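PDB 1K0D: URE2 protein, which represses nitrogen catabolic genes in yeast by holding GATA activators in the cytoplasm, and has glutathione peroxidase activity. Local coordinates for residues I75-G78 / M79-S83; S109-L112 / A113-S116; S149-E152 / R153-E157; W243-H246 / M247-P251. All coordinates share one frame; numbering follows the deposited sequence.

Interaction 1: I75-G78 / M79-S83; sequences IDHG and MDNLS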
loop_
_atom_site.group_PDB
_atom_site.type_symbol
_atom_site.label_atom_id
_atom_site.label_comp_id
_atom_site.label_asym_id
_atom_site.label_seq_id
_atom_site.Cartn_x
_atom_site.Cartn_y
_atom_site.Cartn_z
ATOM N N ILE B 75 10.329 9.841 -11.323
ATOM C CA ILE B 75 11.455 10.678 -10.988
ATOM C C ILE B 75 10.965 12.120 -10.986
ATOM O O ILE B 75 10.464 12.621 -11.992
ATOM C CB ILE B 75 12.622 10.507 -11.986
ATOM C CG1 ILE B 75 13.118 9.057 -11.962
ATOM C CG2 ILE B 75 13.762 11.431 -11.603
ATOM C CD1 ILE B 75 14.393 8.818 -12.770
ATOM N N ASP B 76 11.083 12.766 -9.832
ATOM C CA ASP B 76 10.670 14.150 -9.676
ATOM C C ASP B 76 11.933 14.986 -9.912
ATOM O O ASP B 76 12.643 15.323 -8.969
ATOM C CB ASP B 76 10.140 14.364 -8.255
ATOM C CG ASP B 76 9.545 15.746 -8.053
ATOM O OD1 ASP B 76 10.088 16.710 -8.633
ATOM O OD2 ASP B 76 8.548 15.869 -7.303
ATOM N N HIS B 77 12.212 15.299 -11.176
ATOM C CA HIS B 77 13.408 16.060 -11.543
ATOM C C HIS B 77 13.584 17.354 -10.775
ATOM O O HIS B 77 14.693 17.674 -10.349
ATOM C CB HIS B 77 13.408 16.349 -13.046
ATOM C CG HIS B 77 13.356 15.112 -13.881
ATOM N ND1 HIS B 77 14.321 14.131 -13.811
ATOM C CD2 HIS B 77 12.425 14.665 -14.758
ATOM C CE1 HIS B 77 13.987 13.131 -14.606
ATOM N NE2 HIS B 77 12.841 13.430 -15.191
ATOM N N GLY B 78 12.494 18.094 -10.600
ATOM C CA GLY B 78 12.558 19.348 -9.870
ATOM C C GLY B 78 13.083 19.184 -8.455
ATOM O O GLY B 78 13.643 20.121 -7.878
ATOM N N MET B 79 12.905 18.000 -7.880
ATOM C CA MET B 79 13.383 17.751 -6.525
ATOM C C MET B 79 14.674 16.941 -6.539
ATOM O O MET B 79 14.777 15.893 -5.907
ATOM C CB MET B 79 12.303 17.042 -5.699
ATOM C CG MET B 79 11.081 17.914 -5.413
ATOM S SD MET B 79 9.840 17.107 -4.360
ATOM C CE MET B 79 10.456 17.535 -2.724
ATOM N N ASP B 80 15.658 17.451 -7.273
ATOM C CA ASP B 80 16.969 16.824 -7.391
ATOM C C ASP B 80 16.879 15.367 -7.825
ATOM O O ASP B 80 17.570 14.499 -7.295
ATOM C CB ASP B 80 17.723 16.921 -6.062
ATOM C CG ASP B 80 19.195 16.576 -6.204
ATOM O OD1 ASP B 80 19.908 16.558 -5.176
ATOM O OD2 ASP B 80 19.640 16.330 -7.348
ATOM N N ASN B 81 16.026 15.110 -8.806
ATOM C CA ASN B 81 15.838 13.765 -9.321
ATOM C C ASN B 81 15.446 12.785 -8.228
ATOM O O ASN B 81 15.967 11.674 -8.164
ATOM C CB ASN B 81 17.104 13.281 -10.026
ATOM C CG ASN B 81 17.405 14.071 -11.284
ATOM O OD1 ASN B 81 16.549 14.222 -12.150
ATOM N ND2 ASN B 81 18.630 14.570 -11.393
ATOM N N LEU B 82 14.530 13.208 -7.363
ATOM C CA LEU B 82 14.041 12.352 -6.286
ATOM C C LEU B 82 13.268 11.221 -6.938
ATOM O O LEU B 82 12.461 11.449 -7.839
ATOM C CB LEU B 82 13.092 13.117 -5.361
ATOM C CG LEU B 82 12.335 12.257 -4.339
ATOM C CD1 LEU B 82 13.315 11.736 -3.289
ATOM C CD2 LEU B 82 11.239 13.077 -3.682
ATOM N N SER B 83 13.511 10.003 -6.482
ATOM C CA SER B 83 12.823 8.849 -7.031
ATOM C C SER B 83 11.771 8.293 -6.067
ATOM O O SER B 83 12.064 8.019 -4.901
ATOM C CB SER B 83 13.841 7.757 -7.360
ATOM O OG SER B 83 13.176 6.551 -7.687
#
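I75 touches N81 with CG2 and L82 O with its CA, at the start of a tight turn that closes the beta hairpin of strands 73-76 and 82-85, within the thioredoxin-like N-terminal domain of this GST-fold region. Its CG2 rests 3.9 Å from N81 CA, and it forms an antiparallel non-hydrogen-bonded pair with S83. D76 follows as the hydrogen-bonded pair of L82: D76 N gives a nearly straight bond to L82 O (2.8 Å). N81 and L82 both stand opposite D76, a G1 beta bulge; D76 O accepts from M79 N and L82 N, which come from opposite faces of its plane. With CG anti to the backbone N (chi1 -174°), the D76 carboxylate crosses the M79 side chain at an angle, OD2 being 3.4 Å from M79 SD; the same OD2 is salt-bridged to K97 on helix 87-102, and M79 packs on L112 of the second subunit. The H77 ring meets the N81 amide, the planes 83° apart, while its NE2 bonds to T21 OG1 on strand 20-24. Its backbone O takes the N-H of N81. H77 ND1 donates to N81 OD1 at 2.8 Å, with the acceptor only 2° out of the imidazole plane.

Interaction 2: S109-L112 / A113-S116; sequences SDDL and ADQS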
loop_
_atom_site.group_PDB
_atom_site.type_symbol
_atom_site.label_atom_id
_atom_site.label_comp_id
_atom_site.label_asym_id
_atom_site.label_seq_id
_atom_site.Cartn_x
_atom_site.Cartn_y
_atom_site.Cartn_z
ATOM N N SER B 109 -7.323 16.377 0.229
ATOM C CA SER B 109 -8.041 17.125 1.248
ATOM C C SER B 109 -7.059 17.743 2.228
ATOM O O SER B 109 -6.016 17.156 2.523
ATOM C CB SER B 109 -9.007 16.217 2.003
ATOM O OG SER B 109 -9.717 16.949 2.992
ATOM N N ASP B 110 -7.393 18.927 2.722
ATOM C CA ASP B 110 -6.545 19.615 3.684
ATOM C C ASP B 110 -6.947 19.217 5.104
ATOM O O ASP B 110 -6.378 19.703 6.078
ATOM C CB ASP B 110 -6.678 21.131 3.518
ATOM C CG ASP B 110 -8.128 21.590 3.487
ATOM O OD1 ASP B 110 -8.927 21.142 4.340
ATOM O OD2 ASP B 110 -8.473 22.406 2.609
ATOM N N ASP B 111 -7.928 18.325 5.206
ATOM C CA ASP B 111 -8.441 17.854 6.492
ATOM C C ASP B 111 -7.893 16.463 6.856
ATOM O O ASP B 111 -8.055 15.505 6.094
ATOM C CB ASP B 111 -9.968 17.822 6.430
ATOM C CG ASP B 111 -10.596 17.273 7.688
ATOM O OD1 ASP B 111 -10.476 17.918 8.751
ATOM O OD2 ASP B 111 -11.218 16.191 7.616
ATOM N N LEU B 112 -7.247 16.365 8.019
ATOM C CA LEU B 112 -6.665 15.106 8.490
ATOM C C LEU B 112 -7.656 13.953 8.456
ATOM O O LEU B 112 -7.320 12.856 8.016
ATOM C CB LEU B 112 -6.128 15.252 9.919
ATOM C CG LEU B 112 -4.699 15.764 10.144
ATOM C CD1 LEU B 112 -4.522 17.148 9.546
ATOM C CD2 LEU B 112 -4.411 15.800 11.643
ATOM N N ALA B 113 -8.870 14.206 8.930
ATOM C CA ALA B 113 -9.914 13.188 8.955
ATOM C C ALA B 113 -10.199 12.644 7.557
ATOM O O ALA B 113 -10.295 11.432 7.368
ATOM C CB ALA B 113 -11.189 13.756 9.561
ATOM N N ASP B 114 -10.340 13.542 6.583
ATOM C CA ASP B 114 -10.608 13.137 5.204
ATOM C C ASP B 114 -9.408 12.401 4.607
ATOM O O ASP B 114 -9.574 11.396 3.924
ATOM C CB ASP B 114 -10.944 14.360 4.344
ATOM C CG ASP B 114 -12.343 14.886 4.602
ATOM O OD1 ASP B 114 -12.684 15.962 4.067
ATOM O OD2 ASP B 114 -13.105 14.218 5.331
ATOM N N GLN B 115 -8.205 12.904 4.868
ATOM C CA GLN B 115 -7.002 12.262 4.355
ATOM C C GLN B 115 -6.889 10.821 4.834
ATOM O O GLN B 115 -6.469 9.954 4.071
ATOM C CB GLN B 115 -5.746 13.025 4.777
ATOM C CG GLN B 115 -5.617 14.407 4.167
ATOM C CD GLN B 115 -4.387 15.145 4.655
ATOM O OE1 GLN B 115 -4.158 16.298 4.289
ATOM N NE2 GLN B 115 -3.586 14.483 5.481
ATOM N N SER B 116 -7.261 10.561 6.087
ATOM C CA SER B 116 -7.182 9.204 6.621
ATOM C C SER B 116 -8.197 8.290 5.938
ATOM O O SER B 116 -7.972 7.084 5.816
ATOM C CB SER B 116 -7.420 9.197 8.136
ATOM O OG SER B 116 -8.795 9.357 8.453
#
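The carboxylates of D111 and D114 are the flat groups that meet here. D114 N approaches D111 OD2 from above the D111 carboxylate plane, 38° out of it, at 3.0 Å, and the methyl CB of A113 lies 3.1 Å from that same OD2. D114 sets its own carboxylate beside it, D114 OD2 being 3.6 Å from D111 OD2; the like charges would tend to raise the proton affinity, an effect the N-H at the helix start probably offsets for D111. S109 OG abuts D114 CB at 3.2 Å and makes a weak bond to D114 OD1. These contacts open helix 112-142 of the GST-type chain: D111 is its N-cap, and the D114 N to D111 OD2 bond is the capping bond. The D111 side chain reaches forward to D114 N because CG stands anti to its own N (chi1 177°). Just before the cap, S109 OG accepts from D111 N at 3.2 Å, an ST turn that ties down the residue carrying the cap. Regular helical bonding then takes over, with Q115 N on D111 O at 2.9 Å and S116 N on L112 O. A113 and S116 pack on L82 of the second subunit, and L112 on K100 of that subunit.

Interaction 3: S149-E152 / R153-E157; sequences SAVE and RYTDE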
loop_
_atom_site.group_PDB
_atom_site.type_symbol
_atom_site.label_atom_id
_atom_site.label_comp_id
_atom_site.label_asym_id
_atom_site.label_seq_id
_atom_site.Cartn_x
_atom_site.Cartn_y
_atom_site.Cartn_z
ATOM N N SER B 149 -8.569 -24.692 -7.724
ATOM C CA SER B 149 -8.817 -24.196 -6.377
ATOM C C SER B 149 -8.151 -22.842 -6.157
ATOM O O SER B 149 -8.666 -22.011 -5.414
ATOM C CB SER B 149 -8.332 -25.205 -5.330
ATOM O OG SER B 149 -6.966 -25.530 -5.512
ATOM N N ALA B 150 -7.015 -22.617 -6.809
ATOM C CA ALA B 150 -6.308 -21.348 -6.678
ATOM C C ALA B 150 -7.083 -20.254 -7.415
ATOM O O ALA B 150 -7.255 -19.148 -6.901
ATOM C CB ALA B 150 -4.901 -21.470 -7.244
ATOM N N VAL B 151 -7.556 -20.572 -8.618
ATOM C CA VAL B 151 -8.316 -19.613 -9.416
ATOM C C VAL B 151 -9.542 -19.150 -8.648
ATOM O O VAL B 151 -9.790 -17.954 -8.526
ATOM C CB VAL B 151 -8.781 -20.226 -10.764
ATOM C CG1 VAL B 151 -9.705 -19.247 -11.507
ATOM C CG2 VAL B 151 -7.577 -20.552 -11.619
ATOM N N GLU B 152 -10.302 -20.104 -8.125
ATOM C CA GLU B 152 -11.512 -19.795 -7.369
ATOM C C GLU B 152 -11.228 -18.974 -6.103
ATOM O O GLU B 152 -11.993 -18.081 -5.750
ATOM C CB GLU B 152 -12.231 -21.096 -7.000
ATOM C CG GLU B 152 -13.530 -20.903 -6.241
ATOM C CD GLU B 152 -14.267 -22.215 -5.995
ATOM O OE1 GLU B 152 -13.664 -23.151 -5.425
ATOM O OE2 GLU B 152 -15.456 -22.306 -6.371
ATOM N N ARG B 153 -10.132 -19.279 -5.419
ATOM C CA ARG B 153 -9.780 -18.548 -4.202
ATOM C C ARG B 153 -9.624 -17.053 -4.490
ATOM O O ARG B 153 -10.240 -16.214 -3.839
ATOM C CB ARG B 153 -8.473 -19.096 -3.614
ATOM C CG ARG B 153 -7.870 -18.261 -2.494
ATOM C CD ARG B 153 -6.542 -18.847 -2.050
ATOM N NE ARG B 153 -5.801 -17.941 -1.180
ATOM C CZ ARG B 153 -6.145 -17.646 0.071
ATOM N NH1 ARG B 153 -7.226 -18.187 0.611
ATOM N NH2 ARG B 153 -5.402 -16.808 0.778
ATOM N N TYR B 154 -8.810 -16.725 -5.482
ATOM C CA TYR B 154 -8.567 -15.333 -5.818
ATOM C C TYR B 154 -9.685 -14.617 -6.563
ATOM O O TYR B 154 -9.896 -13.417 -6.366
ATOM C CB TYR B 154 -7.245 -15.230 -6.572
ATOM C CG TYR B 154 -6.101 -15.645 -5.690
ATOM C CD1 TYR B 154 -5.417 -16.840 -5.908
ATOM C CD2 TYR B 154 -5.754 -14.878 -4.569
ATOM C CE1 TYR B 154 -4.420 -17.266 -5.030
ATOM C CE2 TYR B 154 -4.762 -15.293 -3.684
ATOM C CZ TYR B 154 -4.102 -16.489 -3.922
ATOM O OH TYR B 154 -3.133 -16.899 -3.051
ATOM N N THR B 155 -10.408 -15.340 -7.410
ATOM C CA THR B 155 -11.505 -14.718 -8.136
ATOM C C THR B 155 -12.601 -14.345 -7.135
ATOM O O THR B 155 -13.220 -13.287 -7.243
ATOM C CB THR B 155 -12.073 -15.660 -9.197
ATOM O OG1 THR B 155 -11.007 -16.108 -10.047
ATOM C CG2 THR B 155 -13.101 -14.932 -10.044
ATOM N N ASP B 156 -12.828 -15.216 -6.156
ATOM C CA ASP B 156 -13.827 -14.954 -5.128
ATOM C C ASP B 156 -13.431 -13.725 -4.316
ATOM O O ASP B 156 -14.272 -12.895 -3.988
ATOM C CB ASP B 156 -13.949 -16.139 -4.174
ATOM C CG ASP B 156 -14.703 -17.299 -4.775
ATOM O OD1 ASP B 156 -14.808 -18.344 -4.100
ATOM O OD2 ASP B 156 -15.191 -17.169 -5.915
ATOM N N GLU B 157 -12.148 -13.619 -3.985
ATOM C CA GLU B 157 -11.671 -12.486 -3.195
ATOM C C GLU B 157 -11.864 -11.174 -3.943
ATOM O O GLU B 157 -12.253 -10.167 -3.345
ATOM C CB GLU B 157 -10.195 -12.673 -2.818
ATOM C CG GLU B 157 -9.605 -11.534 -1.986
ATOM C CD GLU B 157 -10.328 -11.305 -0.658
ATOM O OE1 GLU B 157 -10.019 -10.298 0.016
ATOM O OE2 GLU B 157 -11.197 -12.125 -0.283
#
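V151 and T155 lie side by side and point the same way, one turn apart on helix 148-176, with V151 CG1 3.7 Å from T155 OG1. The threonine hydroxyl is set beside its own backbone N (chi1 -54°), a position from which OG1 folds back to donate to V151 O at 2.7 Å. That oxygen also receives T155 N, nearly in line with the C=O, whereas the hydroxyl comes from above the carbonyl plane, 45° out of it. The E152 and D156 side chains cross at a slant, carboxylate planes 43° apart, and D156 OD1 comes within 3.6 Å of E152 CG. Y154 swings its ring past A150, so that CD1 is 3.1 Å from A150 O. R153 runs extended alongside, its CD 3.8 Å above one face of the Y154 ring and its guanidinium edge at Y154 OH, where the bond from R153 NE is weak. The stronger partner of Y154 OH is Q135 of the second subunit, and A150 and Y154 also pack on F139 of that subunit. This face of the C-terminal helical domain therefore contributes to the GST-type dimer. V151 O accepts two hydrogen bonds and so satisfies the T155 hydroxyl against its own helix, while E152 and D156 probably repel each other mildly.

Interaction 4: W243-H246 / M247-P251; sequences WTKH and MMRRP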
loop_
_atom_site.group_PDB
_atom_site.type_symbol
_atom_site.label_atom_id
_atom_site.label_comp_id
_atom_site.label_asym_id
_atom_site.label_seq_id
_atom_site.Cartn_x
_atom_site.Cartn_y
_atom_site.Cartn_z
ATOM N N TRP B 243 -19.834 4.779 -11.279
ATOM C CA TRP B 243 -18.658 5.396 -10.687
ATOM C C TRP B 243 -17.469 5.374 -11.657
ATOM O O TRP B 243 -16.868 6.411 -11.944
ATOM C CB TRP B 243 -18.362 4.615 -9.408
ATOM C CG TRP B 243 -17.151 4.961 -8.633
ATOM C CD1 TRP B 243 -16.913 6.113 -7.943
ATOM C CD2 TRP B 243 -16.079 4.072 -8.316
ATOM N NE1 TRP B 243 -15.764 5.990 -7.196
ATOM C CE2 TRP B 243 -15.232 4.745 -7.407
ATOM C CE3 TRP B 243 -15.754 2.768 -8.706
ATOM C CZ2 TRP B 243 -14.079 4.152 -6.879
ATOM C CZ3 TRP B 243 -14.607 2.178 -8.179
ATOM C CH2 TRP B 243 -13.786 2.871 -7.274
ATOM N N THR B 244 -17.140 4.196 -12.171
ATOM C CA THR B 244 -16.032 4.060 -13.109
ATOM C C THR B 244 -16.307 4.820 -14.404
ATOM O O THR B 244 -15.406 5.445 -14.964
ATOM C CB THR B 244 -15.774 2.581 -13.468
ATOM O OG1 THR B 244 -15.759 1.796 -12.272
ATOM C CG2 THR B 244 -14.425 2.432 -14.173
ATOM N N LYS B 245 -17.547 4.768 -14.889
ATOM C CA LYS B 245 -17.883 5.478 -16.124
ATOM C C LYS B 245 -17.792 6.989 -15.980
ATOM O O LYS B 245 -17.400 7.683 -16.916
ATOM C CB LYS B 245 -19.274 5.082 -16.629
ATOM C CG LYS B 245 -19.265 3.790 -17.438
ATOM C CD LYS B 245 -18.256 3.881 -18.577
ATOM C CE LYS B 245 -18.276 2.644 -19.465
ATOM N NZ LYS B 245 -19.531 2.539 -20.266
ATOM N N HIS B 246 -18.155 7.507 -14.813
ATOM C CA HIS B 246 -18.062 8.941 -14.600
ATOM C C HIS B 246 -16.599 9.343 -14.745
ATOM O O HIS B 246 -16.281 10.339 -15.386
ATOM C CB HIS B 246 -18.548 9.320 -13.200
ATOM C CG HIS B 246 -20.019 9.589 -13.115
ATOM N ND1 HIS B 246 -20.631 10.607 -13.814
ATOM C CD2 HIS B 246 -20.990 9.006 -12.373
ATOM C CE1 HIS B 246 -21.915 10.641 -13.505
ATOM N NE2 HIS B 246 -22.160 9.680 -12.632
ATOM N N MET B 247 -15.705 8.548 -14.165
ATOM C CA MET B 247 -14.278 8.850 -14.222
ATOM C C MET B 247 -13.684 8.678 -15.623
ATOM O O MET B 247 -12.862 9.485 -16.056
ATOM C CB MET B 247 -13.517 7.983 -13.204
ATOM C CG MET B 247 -13.945 8.218 -11.743
ATOM S SD MET B 247 -12.815 7.497 -10.516
ATOM C CE MET B 247 -13.521 5.841 -10.343
ATOM N N MET B 248 -14.107 7.632 -16.327
ATOM C CA MET B 248 -13.625 7.367 -17.679
ATOM C C MET B 248 -13.994 8.468 -18.684
ATOM O O MET B 248 -13.416 8.532 -19.762
ATOM C CB MET B 248 -14.168 6.021 -18.183
ATOM C CG MET B 248 -13.621 4.796 -17.460
ATOM S SD MET B 248 -11.981 4.292 -18.036
ATOM C CE MET B 248 -10.980 5.506 -17.236
ATOM N N ARG B 249 -14.949 9.330 -18.336
ATOM C CA ARG B 249 -15.353 10.406 -19.241
ATOM C C ARG B 249 -14.562 11.693 -19.035
ATOM O O ARG B 249 -14.698 12.639 -19.814
ATOM C CB ARG B 249 -16.843 10.718 -19.083
ATOM C CG ARG B 249 -17.736 9.519 -19.307
ATOM C CD ARG B 249 -19.196 9.905 -19.396
ATOM N NE ARG B 249 -20.020 8.710 -19.555
ATOM C CZ ARG B 249 -20.644 8.088 -18.560
ATOM N NH1 ARG B 249 -20.554 8.554 -17.319
ATOM N NH2 ARG B 249 -21.340 6.986 -18.807
ATOM N N ARG B 250 -13.740 11.738 -17.990
ATOM C CA ARG B 250 -12.946 12.934 -17.719
ATOM C C ARG B 250 -11.780 13.060 -18.700
ATOM O O ARG B 250 -11.050 12.097 -18.955
ATOM C CB ARG B 250 -12.431 12.905 -16.278
ATOM C CG ARG B 250 -13.542 12.808 -15.229
ATOM C CD ARG B 250 -12.957 12.733 -13.839
ATOM N NE ARG B 250 -12.144 13.911 -13.543
ATOM C CZ ARG B 250 -12.621 15.048 -13.042
ATOM N NH1 ARG B 250 -13.917 15.172 -12.771
ATOM N NH2 ARG B 250 -11.798 16.057 -12.803
ATOM N N PRO B 251 -11.585 14.255 -19.267
ATOM C CA PRO B 251 -10.493 14.453 -20.221
ATOM C C PRO B 251 -9.125 13.982 -19.730
ATOM O O PRO B 251 -8.441 13.209 -20.418
ATOM C CB PRO B 251 -10.534 15.956 -20.479
ATOM C CG PRO B 251 -11.996 16.245 -20.410
ATOM C CD PRO B 251 -12.418 15.470 -19.168
#
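M247 lays its methyl over the indole of W243: CE stands 3.7 Å from the centroid of the five-membered ring, 17° off its normal, a CH-pi contact over the face. The sulfur follows at a slant, SD being 4.9 Å from that centroid, which makes this a Met-aromatic contact as well. A bend at the last torsion (chi3 -89°) brings the methyl in over the ring. M248 and T244 lie side by side, pointing the same way, M248 CG 4.1 Å from T244 CG2 and 3.1 Å from T244 O. R249, extended from CG to NE, crosses K245 at an angle, its NH2 3.6 Å from K245 CB, with K245 O over one face of the guanidinium. W243 to M247 belong to the C-terminal part of helix 238-248, in the all-helical C-terminal domain of the GST fold. M247 N to W243 O and M248 N to T244 O continue the i to i+4 pattern, but R249 N makes only weak bonds, to K245 O and H246 O. R250 then serves as N-cap residue of helix 251-258. Farther out, W243 NE1 is held by D216 OD1 while F219 meets the indole with its ring plane about 55° away. R250 NE forms a salt bridge with E40 of helix 29-40.

Overall arrangement
The four contacts follow one another along the chain without overlap and do not touch within one chain. Interaction 1 belongs to the four-stranded sheet of the N-terminal glutathione-binding domain; interactions 2, 3 and 4 fall in the helical C-terminal domain, on helices 112-142, 148-176 and 238-248. Interactions 1 and 3 lie farthest apart, their centres about 40 Å from each other on opposite sides of the chain's centre; 2 and 4 are closest, centres about 24 Å apart. Interactions 1, 2 and 3 all reach the second subunit, and interaction 1 of one subunit packs on interaction 2 of the other, so the two domains meet across the dimer. Interaction 4 instead lies within its own chain.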